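Local coordinates for protein particle-associated glycoside hydrolase (Acinetobacter phage Fri1, PDB 6C72) that probably degrades the capsular polysaccharide of Acinetobacter baumannii as a trimeric tailspike depolymerase during entry of the phage into its host, at residues Q188-P193 against T197-S202; L244-K249 against H257-C262; A272-C277 against Y313-I318; I302-N305 against T311-N314; V334-Q339 against P346-L351. One frame throughout, in Å; residues are numbered along the deposited sequence.

Interaction 1: Q188-P193 against T197-S202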
# COMPACT_ATOMS: atom_id res chain seq x y z
N GLN A 188 33.75 4.92 -10.28
CA GLN A 188 32.70 5.11 -9.30
C GLN A 188 33.32 5.32 -7.93
O GLN A 188 34.49 5.02 -7.71
CB GLN A 188 31.71 3.94 -9.27
CG GLN A 188 32.24 2.65 -8.66
CD GLN A 188 33.21 1.94 -9.59
OE1 GLN A 188 32.95 1.79 -10.78
NE2 GLN A 188 34.33 1.46 -9.03
N VAL A 189 32.52 5.86 -7.00
CA VAL A 189 32.99 6.00 -5.63
C VAL A 189 32.81 4.70 -4.87
O VAL A 189 33.75 4.17 -4.27
CB VAL A 189 32.28 7.16 -4.91
CG1 VAL A 189 32.82 7.31 -3.49
CG2 VAL A 189 32.41 8.47 -5.67
N TYR A 190 31.59 4.15 -4.92
CA TYR A 190 31.17 3.01 -4.10
C TYR A 190 30.54 1.95 -5.01
O TYR A 190 29.40 2.10 -5.44
CB TYR A 190 30.19 3.47 -3.03
CG TYR A 190 30.02 2.53 -1.86
CD1 TYR A 190 31.03 1.63 -1.50
CD2 TYR A 190 28.83 2.53 -1.10
CE1 TYR A 190 30.87 0.78 -0.41
CE2 TYR A 190 28.66 1.68 -0.02
CZ TYR A 190 29.68 0.81 0.32
OH TYR A 190 29.51 -0.03 1.40
N LEU A 191 31.28 0.89 -5.30
CA LEU A 191 30.80 -0.20 -6.15
C LEU A 191 30.29 -1.35 -5.29
O LEU A 191 31.00 -1.84 -4.40
CB LEU A 191 31.91 -0.68 -7.08
CG LEU A 191 31.62 -1.91 -7.95
CD1 LEU A 191 30.52 -1.63 -8.96
CD2 LEU A 191 32.90 -2.40 -8.62
N VAL A 192 29.06 -1.77 -5.54
CA VAL A 192 28.53 -2.92 -4.83
C VAL A 192 28.50 -4.10 -5.79
O VAL A 192 27.53 -4.24 -6.56
CB VAL A 192 27.14 -2.64 -4.25
CG1 VAL A 192 26.75 -3.76 -3.32
CG2 VAL A 192 27.12 -1.29 -3.53
N PRO A 193 29.51 -4.97 -5.78
CA PRO A 193 29.59 -6.06 -6.76
C PRO A 193 28.41 -7.01 -6.64
O PRO A 193 27.70 -7.02 -5.63
CB PRO A 193 30.89 -6.79 -6.41
CG PRO A 193 31.66 -5.85 -5.61
CD PRO A 193 30.66 -4.99 -4.86
N THR A 197 25.85 -8.64 -0.42
CA THR A 197 24.53 -8.53 0.17
C THR A 197 24.59 -7.75 1.47
O THR A 197 25.53 -7.91 2.26
CB THR A 197 23.95 -9.91 0.45
OG1 THR A 197 24.85 -10.63 1.30
CG2 THR A 197 23.72 -10.68 -0.84
N GLY A 198 23.55 -6.96 1.73
CA GLY A 198 23.43 -6.30 3.02
C GLY A 198 24.43 -5.20 3.27
O GLY A 198 24.68 -4.86 4.42
N ALA A 199 25.04 -4.67 2.22
CA ALA A 199 25.92 -3.53 2.33
C ALA A 199 25.11 -2.25 2.42
O ALA A 199 23.91 -2.23 2.13
CB ALA A 199 26.87 -3.47 1.14
N GLY A 200 25.78 -1.16 2.81
CA GLY A 200 25.10 0.11 2.92
C GLY A 200 26.06 1.28 3.00
O GLY A 200 27.28 1.13 3.06
N VAL A 201 25.46 2.47 3.00
CA VAL A 201 26.17 3.73 3.15
C VAL A 201 25.22 4.71 3.82
O VAL A 201 24.01 4.65 3.60
CB VAL A 201 26.68 4.29 1.79
CG1 VAL A 201 25.51 4.55 0.85
CG2 VAL A 201 27.51 5.58 2.01
N SER A 202 25.77 5.60 4.65
CA SER A 202 24.91 6.58 5.30
C SER A 202 25.71 7.77 5.80
O SER A 202 26.94 7.72 5.95
CB SER A 202 24.12 5.97 6.46
OG SER A 202 24.95 5.69 7.55

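Interaction 2: L244-K249 against H257-C262. With ZN (zinc ion), chain M.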
# COMPACT_ATOMS: atom_id res chain seq x y z
N LEU A 244 23.49 7.78 -8.45
CA LEU A 244 23.12 6.41 -8.11
C LEU A 244 22.80 5.66 -9.39
O LEU A 244 22.09 6.19 -10.26
CB LEU A 244 21.90 6.40 -7.17
CG LEU A 244 21.19 5.06 -6.93
CD1 LEU A 244 22.06 4.05 -6.18
CD2 LEU A 244 19.85 5.28 -6.22
N TYR A 245 23.33 4.45 -9.52
CA TYR A 245 23.17 3.63 -10.72
C TYR A 245 23.05 2.18 -10.28
O TYR A 245 23.94 1.65 -9.61
CB TYR A 245 24.36 3.83 -11.66
CG TYR A 245 24.30 3.07 -12.98
CD1 TYR A 245 23.74 3.65 -14.10
CD2 TYR A 245 24.85 1.80 -13.10
CE1 TYR A 245 23.70 2.99 -15.31
CE2 TYR A 245 24.82 1.12 -14.31
CZ TYR A 245 24.24 1.72 -15.41
OH TYR A 245 24.22 1.05 -16.62
N ILE A 246 21.94 1.53 -10.63
CA ILE A 246 21.66 0.19 -10.15
C ILE A 246 21.51 -0.74 -11.35
O ILE A 246 20.54 -0.64 -12.11
CB ILE A 246 20.41 0.15 -9.28
CG1 ILE A 246 20.50 1.24 -8.19
CG2 ILE A 246 20.23 -1.25 -8.72
CD1 ILE A 246 19.41 1.18 -7.14
N ARG A 247 22.44 -1.67 -11.49
CA ARG A 247 22.38 -2.62 -12.60
C ARG A 247 22.96 -3.95 -12.13
O ARG A 247 24.17 -4.06 -11.96
CB ARG A 247 23.13 -2.09 -13.81
CG ARG A 247 22.97 -2.95 -15.03
CD ARG A 247 23.84 -2.55 -16.19
NE ARG A 247 23.41 -3.31 -17.34
CZ ARG A 247 24.14 -3.50 -18.44
NH1 ARG A 247 25.35 -2.97 -18.53
NH2 ARG A 247 23.64 -4.22 -19.44
N GLY A 248 22.10 -4.95 -11.93
CA GLY A 248 22.56 -6.27 -11.57
C GLY A 248 23.03 -7.06 -12.78
O GLY A 248 23.19 -6.54 -13.89
N LYS A 249 23.24 -8.36 -12.56
CA LYS A 249 23.64 -9.27 -13.62
C LYS A 249 22.72 -10.47 -13.66
O LYS A 249 22.00 -10.77 -12.69
CB LYS A 249 25.09 -9.73 -13.44
CG LYS A 249 26.10 -8.62 -13.50
CD LYS A 249 27.52 -9.15 -13.37
CE LYS A 249 28.54 -8.02 -13.34
NZ LYS A 249 29.93 -8.54 -13.28
N HIS A 257 16.34 -2.93 -2.45
CA HIS A 257 17.15 -1.75 -2.17
C HIS A 257 16.29 -0.66 -1.57
O HIS A 257 15.20 -0.37 -2.07
CB HIS A 257 17.85 -1.26 -3.43
CG HIS A 257 18.70 -2.30 -4.08
ND1 HIS A 257 19.63 -3.04 -3.38
CD2 HIS A 257 18.80 -2.70 -5.37
CE1 HIS A 257 20.25 -3.86 -4.20
NE2 HIS A 257 19.77 -3.68 -5.42
N TYR A 258 16.80 -0.01 -0.54
CA TYR A 258 16.03 0.95 0.22
C TYR A 258 16.82 2.24 0.39
O TYR A 258 17.99 2.20 0.79
CB TYR A 258 15.65 0.37 1.57
CG TYR A 258 14.74 1.27 2.35
CD1 TYR A 258 13.40 1.34 2.07
CD2 TYR A 258 15.25 2.07 3.36
CE1 TYR A 258 12.56 2.18 2.78
CE2 TYR A 258 14.44 2.90 4.08
CZ TYR A 258 13.10 2.96 3.78
OH TYR A 258 12.28 3.81 4.49
N PHE A 259 16.18 3.37 0.10
CA PHE A 259 16.79 4.69 0.22
C PHE A 259 15.83 5.61 0.96
O PHE A 259 14.65 5.69 0.61
CB PHE A 259 17.12 5.27 -1.16
CG PHE A 259 17.97 4.37 -2.01
CD1 PHE A 259 17.38 3.37 -2.79
CD2 PHE A 259 19.35 4.51 -2.02
CE1 PHE A 259 18.16 2.52 -3.57
CE2 PHE A 259 20.14 3.67 -2.81
CZ PHE A 259 19.54 2.66 -3.59
N GLU A 260 16.34 6.29 1.98
CA GLU A 260 15.52 7.23 2.73
C GLU A 260 16.34 8.48 3.05
O GLU A 260 17.52 8.38 3.38
CB GLU A 260 15.00 6.62 4.03
CG GLU A 260 13.97 7.50 4.71
CD GLU A 260 13.41 6.86 5.95
OE1 GLU A 260 13.61 5.63 6.11
OE2 GLU A 260 12.78 7.57 6.76
N ASN A 261 15.70 9.64 2.96
CA ASN A 261 16.35 10.90 3.33
C ASN A 261 17.61 11.14 2.50
O ASN A 261 18.62 11.62 3.02
CB ASN A 261 16.67 10.94 4.82
CG ASN A 261 15.42 10.85 5.68
OD1 ASN A 261 14.49 11.64 5.53
ND2 ASN A 261 15.38 9.86 6.58
N CYS A 262 17.58 10.76 1.23
CA CYS A 262 18.71 10.93 0.34
C CYS A 262 18.39 12.02 -0.68
O CYS A 262 17.24 12.21 -1.07
CB CYS A 262 19.06 9.62 -0.39
SG CYS A 262 19.73 8.33 0.71
ZN ZN M . 11.36 6.30 8.18
O HOH W 1 9.72 7.70 8.27

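Interaction 3: A272-C277 against Y313-I318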
# COMPACT_ATOMS: atom_id res chain seq x y z
N ALA A 272 19.88 9.92 -11.07
CA ALA A 272 19.90 8.53 -10.65
C ALA A 272 19.30 7.68 -11.76
O ALA A 272 18.45 8.16 -12.53
CB ALA A 272 19.13 8.32 -9.34
N ALA A 273 19.72 6.42 -11.84
CA ALA A 273 19.21 5.54 -12.88
C ALA A 273 19.02 4.14 -12.32
O ALA A 273 19.88 3.63 -11.60
CB ALA A 273 20.14 5.49 -14.10
N LEU A 274 17.87 3.54 -12.64
CA LEU A 274 17.60 2.14 -12.39
C LEU A 274 17.65 1.44 -13.74
O LEU A 274 16.88 1.78 -14.64
CB LEU A 274 16.24 1.93 -11.72
CG LEU A 274 15.93 2.74 -10.46
CD1 LEU A 274 14.68 2.20 -9.79
CD2 LEU A 274 17.11 2.71 -9.51
N VAL A 275 18.54 0.45 -13.87
CA VAL A 275 18.81 -0.19 -15.15
C VAL A 275 18.47 -1.67 -15.13
O VAL A 275 17.92 -2.19 -16.11
CB VAL A 275 20.29 0.03 -15.54
CG1 VAL A 275 20.61 -0.66 -16.84
CG2 VAL A 275 20.59 1.52 -15.62
N TYR A 276 18.74 -2.36 -14.02
CA TYR A 276 18.48 -3.80 -13.94
C TYR A 276 18.37 -4.14 -12.46
O TYR A 276 19.39 -4.31 -11.78
CB TYR A 276 19.59 -4.59 -14.63
CG TYR A 276 19.41 -6.09 -14.79
CD1 TYR A 276 18.29 -6.77 -14.32
CD2 TYR A 276 20.41 -6.84 -15.41
CE1 TYR A 276 18.16 -8.13 -14.47
CE2 TYR A 276 20.30 -8.21 -15.57
CZ TYR A 276 19.19 -8.86 -15.10
OH TYR A 276 19.10 -10.23 -15.27
N CYS A 277 17.13 -4.22 -11.95
CA CYS A 277 16.88 -4.41 -10.53
C CYS A 277 15.38 -4.53 -10.32
O CYS A 277 14.58 -4.19 -11.20
CB CYS A 277 17.44 -3.26 -9.68
SG CYS A 277 16.87 -1.60 -10.20
N TYR A 313 11.52 -3.46 -12.33
CA TYR A 313 10.12 -3.55 -11.95
C TYR A 313 10.03 -3.50 -10.43
O TYR A 313 11.03 -3.69 -9.73
CB TYR A 313 9.46 -4.82 -12.52
CG TYR A 313 10.19 -6.12 -12.23
CD1 TYR A 313 11.28 -6.52 -12.99
CD2 TYR A 313 9.77 -6.95 -11.19
CE1 TYR A 313 11.94 -7.69 -12.73
CE2 TYR A 313 10.42 -8.14 -10.92
CZ TYR A 313 11.51 -8.50 -11.70
OH TYR A 313 12.19 -9.69 -11.43
N ASN A 314 8.83 -3.22 -9.93
CA ASN A 314 8.55 -3.12 -8.49
C ASN A 314 9.37 -1.99 -7.86
O ASN A 314 10.29 -2.21 -7.08
CB ASN A 314 8.81 -4.47 -7.79
CG ASN A 314 8.05 -5.65 -8.43
OD1 ASN A 314 7.11 -5.45 -9.20
ND2 ASN A 314 8.43 -6.88 -8.07
N VAL A 315 9.01 -0.76 -8.21
CA VAL A 315 9.67 0.43 -7.70
C VAL A 315 8.63 1.33 -7.06
O VAL A 315 7.58 1.59 -7.66
CB VAL A 315 10.42 1.19 -8.81
CG1 VAL A 315 11.14 2.41 -8.23
CG2 VAL A 315 11.40 0.24 -9.53
N THR A 316 8.91 1.79 -5.85
CA THR A 316 7.98 2.65 -5.14
C THR A 316 8.70 3.92 -4.71
O THR A 316 9.71 3.86 -4.00
CB THR A 316 7.37 1.93 -3.93
OG1 THR A 316 6.76 0.71 -4.37
CG2 THR A 316 6.31 2.79 -3.27
N LEU A 317 8.16 5.06 -5.11
CA LEU A 317 8.67 6.37 -4.74
C LEU A 317 7.61 7.06 -3.87
O LEU A 317 6.54 7.45 -4.37
CB LEU A 317 9.01 7.17 -5.99
CG LEU A 317 10.00 6.41 -6.88
CD1 LEU A 317 9.36 5.93 -8.20
CD2 LEU A 317 11.27 7.22 -7.13
N ILE A 318 7.90 7.21 -2.58
CA ILE A 318 6.97 7.74 -1.60
C ILE A 318 7.51 9.07 -1.10
O ILE A 318 8.65 9.14 -0.62
CB ILE A 318 6.78 6.78 -0.41
CG1 ILE A 318 6.64 5.34 -0.89
CG2 ILE A 318 5.59 7.20 0.43
CD1 ILE A 318 6.88 4.30 0.22

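Interaction 4: I302-N305 against T311-N314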
# COMPACT_ATOMS: atom_id res chain seq x y z
N ILE A 302 14.49 5.36 -15.33
CA ILE A 302 14.34 3.90 -15.30
C ILE A 302 14.49 3.44 -16.75
O ILE A 302 13.54 3.52 -17.53
CB ILE A 302 13.00 3.46 -14.72
CG1 ILE A 302 12.87 3.92 -13.27
CG2 ILE A 302 12.85 1.96 -14.83
CD1 ILE A 302 11.53 3.57 -12.65
N GLU A 303 15.68 2.98 -17.12
CA GLU A 303 15.96 2.64 -18.51
C GLU A 303 16.84 1.41 -18.62
O GLU A 303 18.08 1.51 -18.68
CB GLU A 303 16.58 3.82 -19.26
CG GLU A 303 16.76 3.56 -20.72
CD GLU A 303 17.15 4.80 -21.51
OE1 GLU A 303 17.65 5.78 -20.92
OE2 GLU A 303 16.96 4.80 -22.75
N PRO A 304 16.24 0.22 -18.70
CA PRO A 304 17.01 -0.97 -19.13
C PRO A 304 17.65 -0.74 -20.49
O PRO A 304 17.05 -0.14 -21.38
CB PRO A 304 15.94 -2.06 -19.19
CG PRO A 304 14.89 -1.62 -18.21
CD PRO A 304 14.87 -0.11 -18.29
N ASN A 305 18.88 -1.22 -20.63
CA ASN A 305 19.58 -1.04 -21.89
C ASN A 305 18.91 -1.85 -22.99
O ASN A 305 18.56 -3.02 -22.78
CB ASN A 305 21.04 -1.46 -21.75
CG ASN A 305 21.85 -0.49 -20.90
OD1 ASN A 305 22.23 0.59 -21.36
ND2 ASN A 305 22.11 -0.87 -19.66
N THR A 311 16.17 -5.47 -16.85
CA THR A 311 14.76 -5.29 -16.57
C THR A 311 14.63 -4.59 -15.22
O THR A 311 15.47 -4.79 -14.33
CB THR A 311 14.00 -6.62 -16.59
OG1 THR A 311 12.60 -6.37 -16.45
CG2 THR A 311 14.45 -7.54 -15.46
N VAL A 312 13.62 -3.73 -15.09
CA VAL A 312 13.34 -3.01 -13.86
C VAL A 312 11.86 -3.09 -13.56
O VAL A 312 11.03 -2.82 -14.43
CB VAL A 312 13.78 -1.53 -13.91
CG1 VAL A 312 13.36 -0.85 -12.62
CG2 VAL A 312 15.28 -1.45 -14.09
N TYR A 313 11.52 -3.46 -12.33
CA TYR A 313 10.12 -3.55 -11.95
C TYR A 313 10.03 -3.50 -10.43
O TYR A 313 11.03 -3.69 -9.73
CB TYR A 313 9.46 -4.82 -12.52
CG TYR A 313 10.19 -6.12 -12.23
CD1 TYR A 313 11.28 -6.52 -12.99
CD2 TYR A 313 9.77 -6.95 -11.19
CE1 TYR A 313 11.94 -7.69 -12.73
CE2 TYR A 313 10.42 -8.14 -10.92
CZ TYR A 313 11.51 -8.50 -11.70
OH TYR A 313 12.19 -9.69 -11.43
N ASN A 314 8.83 -3.22 -9.93
CA ASN A 314 8.55 -3.12 -8.49
C ASN A 314 9.37 -1.99 -7.86
O ASN A 314 10.29 -2.21 -7.08
CB ASN A 314 8.81 -4.47 -7.79
CG ASN A 314 8.05 -5.65 -8.43
OD1 ASN A 314 7.11 -5.45 -9.20
ND2 ASN A 314 8.43 -6.88 -8.07

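Interaction 5: V334-Q339 against P346-L351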
# COMPACT_ATOMS: atom_id res chain seq x y z
N VAL A 334 11.12 12.15 -15.87
CA VAL A 334 11.22 10.99 -15.00
C VAL A 334 10.71 9.83 -15.85
O VAL A 334 9.50 9.71 -16.10
CB VAL A 334 10.38 11.19 -13.73
CG1 VAL A 334 10.52 10.02 -12.77
CG2 VAL A 334 10.76 12.51 -13.06
N LEU A 335 11.63 9.03 -16.37
CA LEU A 335 11.31 8.04 -17.39
C LEU A 335 11.01 6.69 -16.74
O LEU A 335 11.70 6.26 -15.82
CB LEU A 335 12.47 7.86 -18.37
CG LEU A 335 12.98 9.03 -19.20
CD1 LEU A 335 13.96 9.85 -18.38
CD2 LEU A 335 13.61 8.56 -20.51
N VAL A 336 9.98 6.03 -17.25
CA VAL A 336 9.68 4.65 -16.89
C VAL A 336 9.74 3.82 -18.18
O VAL A 336 8.95 4.06 -19.10
CB VAL A 336 8.32 4.51 -16.20
CG1 VAL A 336 8.01 3.02 -15.96
CG2 VAL A 336 8.32 5.29 -14.90
N LYS A 337 10.66 2.88 -18.24
CA LYS A 337 10.78 2.00 -19.40
C LYS A 337 10.58 0.56 -18.96
O LYS A 337 11.46 -0.03 -18.33
CB LYS A 337 12.13 2.17 -20.10
CG LYS A 337 12.30 1.22 -21.26
CD LYS A 337 13.67 1.34 -21.88
CE LYS A 337 13.82 0.34 -23.01
NZ LYS A 337 15.24 0.26 -23.49
N GLU A 338 9.43 -0.01 -19.31
CA GLU A 338 9.20 -1.42 -19.11
C GLU A 338 9.96 -2.19 -20.18
O GLU A 338 9.87 -1.86 -21.37
CB GLU A 338 7.70 -1.73 -19.15
CG GLU A 338 7.32 -3.17 -18.79
CD GLU A 338 7.55 -4.13 -19.94
OE1 GLU A 338 7.31 -3.72 -21.09
OE2 GLU A 338 8.02 -5.28 -19.70
N GLN A 339 10.72 -3.21 -19.77
CA GLN A 339 11.42 -4.06 -20.73
C GLN A 339 11.60 -5.45 -20.13
O GLN A 339 12.30 -5.59 -19.13
CB GLN A 339 12.78 -3.48 -21.10
CG GLN A 339 13.65 -4.43 -21.93
CD GLN A 339 15.01 -3.82 -22.27
OE1 GLN A 339 15.09 -2.78 -22.93
NE2 GLN A 339 16.08 -4.47 -21.81
N PRO A 346 5.82 -2.59 -15.22
CA PRO A 346 6.97 -2.18 -14.40
C PRO A 346 6.61 -2.01 -12.93
O PRO A 346 7.51 -1.94 -12.09
CB PRO A 346 7.39 -0.85 -15.04
CG PRO A 346 6.07 -0.28 -15.56
CD PRO A 346 5.26 -1.48 -16.00
N ASN A 347 5.31 -1.96 -12.61
CA ASN A 347 4.84 -1.86 -11.23
C ASN A 347 5.58 -0.75 -10.49
O ASN A 347 6.19 -0.95 -9.44
CB ASN A 347 4.97 -3.20 -10.52
CG ASN A 347 4.28 -3.23 -9.18
OD1 ASN A 347 3.35 -2.44 -8.92
ND2 ASN A 347 4.72 -4.14 -8.31
N VAL A 348 5.57 0.42 -11.13
CA VAL A 348 6.20 1.64 -10.64
C VAL A 348 5.11 2.54 -10.08
O VAL A 348 4.14 2.85 -10.77
CB VAL A 348 6.95 2.35 -11.77
CG1 VAL A 348 7.47 3.70 -11.29
CG2 VAL A 348 8.04 1.46 -12.32
N LYS A 349 5.27 2.98 -8.84
CA LYS A 349 4.25 3.78 -8.18
C LYS A 349 4.84 5.11 -7.74
O LYS A 349 5.89 5.14 -7.11
CB LYS A 349 3.68 3.05 -6.97
CG LYS A 349 3.06 1.71 -7.28
CD LYS A 349 2.55 1.13 -5.98
CE LYS A 349 1.76 -0.15 -6.18
NZ LYS A 349 2.66 -1.31 -6.13
N PHE A 350 4.14 6.19 -8.08
CA PHE A 350 4.48 7.53 -7.59
C PHE A 350 3.41 7.91 -6.58
O PHE A 350 2.25 8.15 -6.94
CB PHE A 350 4.56 8.53 -8.74
CG PHE A 350 5.65 8.23 -9.74
CD1 PHE A 350 6.96 8.65 -9.52
CD2 PHE A 350 5.36 7.56 -10.91
CE1 PHE A 350 7.97 8.40 -10.44
CE2 PHE A 350 6.38 7.29 -11.83
CZ PHE A 350 7.68 7.72 -11.59
N LEU A 351 3.82 7.96 -5.30
CA LEU A 351 2.93 8.21 -4.17
C LEU A 351 3.43 9.43 -3.41
O LEU A 351 4.62 9.50 -3.06
CB LEU A 351 2.88 7.00 -3.24
CG LEU A 351 2.62 5.63 -3.85
CD1 LEU A 351 2.72 4.55 -2.79
CD2 LEU A 351 1.24 5.60 -4.50

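Interaction 1: Q188-P193 against T197-S202
Tyr190 lies across from Val201, their CA atoms 8.8 Å apart, and Val192 across from Ala199 at 7.6 Å, so the two segments run in opposite chain directions at a spacing too wide for backbone pairing. Side chains have to bridge the gap, and the tyrosine makes the larger part of the contact on its side. Its CG is anti to the backbone N (chi1 -161°), which sends the ring over to the segment 197-202. There the hydroxyl end arrives beside a main-chain group: Tyr190 OH is 3.0 Å from Gly200 O, and that oxygen lies at the ring edge, near its plane. The same ring passes Val201 obliquely, CE2 coming to 3.7 Å from Val201 CB, and the two side chains lie alongside, pointing opposite ways. Val192 adds a looser apolar touch, its CG1 4.5 Å from Ala199 CB. At this corner of the parallel beta-helix, where the chain turns at Val189 and Tyr190, the tyrosine spans from one face of the coil to the next. Trp181 meets the Tyr190 ring with its plane turned by about 50°. Ala139 of strand 133-140 and Met206 of strand 204-207 also touch the tyrosine, while Ile222 of strand 220-224 packs on Val201, so strands of several coils converge on this buried contact.

Interaction 2: L244-K249 against H257-C262
A leucine methyl sits over an aromatic face here: Leu244 CD2 lies 4.0 Å from the centroid of the Phe259 ring and 24° off its normal, a CH-pi contact offset toward the rim. The ring reaches that place because CG of Phe259 is anti to its carbonyl carbon (chi1 -54°), and leucine and phenylalanine extend to meet each other from facing strands. Ile246 joins at the same end of the ring, with CD1 3.8 Å from Phe259 CZ, in an oblique approach. Its other branch serves a second aromatic residue, CG2 of Ile246 coming within 3.9 Å of His257 CD2 where the two side chains run side by side; the histidine is held by a hydrogen bond from outside the pair, between its ND1 and Phe229 N. The strands 244-247 and 257-260 run nearly antiparallel with axes 11.3 Å apart at their closest, since they belong to different faces of the parallel beta-helix and meet only through the apolar filling of its interior. Phe282 of the neighbouring strand stacks on Phe259 and continues that filling along the helix axis. On the outer side of the second strand the chemistry changes. Tyr258 OH donates to Glu260 OE1 (2.8 Å), meeting it from above the carboxylate plane, while Glu260 OE2 binds a zinc ion at 2.4 Å. Water 1 is a further ligand of that zinc ion, and Asn256 of the third subunit hydrogen-bonds to OE2 as well.

Interaction 3: A272-C277 against Y313-I318
Leu274 and Val315 reach toward each other tip to tip across the interior of the beta-helix. In the leucine CG is anti to the carbonyl carbon (chi1 -52°), and chi2 of -168° extends the chain so that CD1 leads. That one methyl is set against both branches of the valine, at 3.8 Å from Val315 CG2 and 3.9 Å from Val315 CG1. Beyond the corner at Tyr276 the backbones close in, and at Cys277 and Tyr313 their CA atoms are 7.0 Å apart. Here neither CB points to the opposite segment, and the main chains make the link: Tyr313 N donates to Cys277 O in a weak hydrogen bond of 3.3 Å with an N-H...O angle of 149°. The tyrosine ring instead stacks on His278, a zinc-binding residue of this protein, and a bound zinc ion is about 4 Å from the Tyr313 side chain. Ile246 of strand 244-247 packs against both Leu274 and Cys277, bringing the preceding coil into the same apolar core. The chemistry is thus split, dispersion forces between the buried methyls and one weak backbone bond between stacked strands of successive coils.

Interaction 4: I302-N305 against T311-N314
Ile302 lays its CG2 methyl against Val312, 3.6 Å from CG1 and 3.7 Å from CB, and the two side chains cross obliquely. In the isoleucine CG1 is anti to the carbonyl carbon (chi1 -62°), an orientation that leaves CG2 to do the touching. The valine divides its branches between two neighbours: while CG1 serves Ile302, CG2 lies 4.1 Å from Pro304 CG. The proline ring then continues along the backbone of the second segment, its CG 4.0 Å from Thr311 CA and equally far from Val312 N. Here the chains come close, with the CA atoms of Pro304 and Thr311 5.5 Å apart, yet no hydrogen bond joins the segments. Proline has no N-H to give, and the CB of Thr311 points away. Its hydroxyl has a partner in the next coil, OG1 being hydrogen-bonded to Gln339 O. The contact closes the short loop that leads from strand 300-302 to strand 312-318, two faces of the parallel beta-helix, and Leu274 of the preceding coil also packs on Val312. Polar bonds within the loop and to the following coil accompany it: Asn305 ND2 is hydrogen-bonded to Asp310 OD2, and Lys337 NZ to Pro304 O. The side chains that meet are apolar, with valine between isoleucine and proline, so these buried residues contribute dispersion contacts while the hydrogen bonds are made to other parts of the chain.

Interaction 5: V334-Q339 against P346-L351
At the turn between two faces of one coil of the parallel beta-helix, Val334 and Val336 meet Pro346, Val348 and Phe350 across the interior. The strands 334-336 and 348-351 lie 10.0 Å apart at the closest approach of their axes, with an angle of 148° between their directions. Val336 is the hub. Its CG1, anti to the backbone N (chi1 175°), reaches 3.8 Å from Pro346 CG and 4.0 Å from Val348 CG2. Its other methyl, CG2, comes to the edge of the Phe350 ring, near the ring plane, at 4.1 Å from CE2. The same ring is met obliquely by Val334, with CG1 3.8 Å from Phe350 CE1. Further along, where the backbones approach each other at Glu338 and Pro346, the aliphatic part of the glutamate crosses the proline at about a right angle, CG standing 3.9 Å from Pro346 CD. The carboxylate leads away from the contact, and OE2 is hydrogen-bonded to Thr341 OG1 in the connecting loop. Trp369 packs on Val336 and Pro346, and Leu317 of strand 312-318 on Phe350. Inward-facing apolar side chains stacked coil upon coil, as here, are typical of the interior of a parallel beta-helix.

In the fold
From the N terminus, interactions 1 and 2 each close a short loop, of three and seven residues, and join two faces within a coil of the beta-helix. Interaction 3 is the long one, with 35 residues between its segments, and ties strand 272-275 to strand 312-318 of the next coil. Interaction 4 begins within that span and ends on the same strand, closing a five-residue loop and sharing Tyr313 and Asn314. Interaction 5 follows and repeats the face-to-face closure one coil on. Neighbouring coils are stitched by probable backbone hydrogen bonds, as between Leu244 and Ala273, Leu274 and Glu303, and Asn314 and Pro346, so interactions 2 to 5 form one stack, which interaction 1 does not touch.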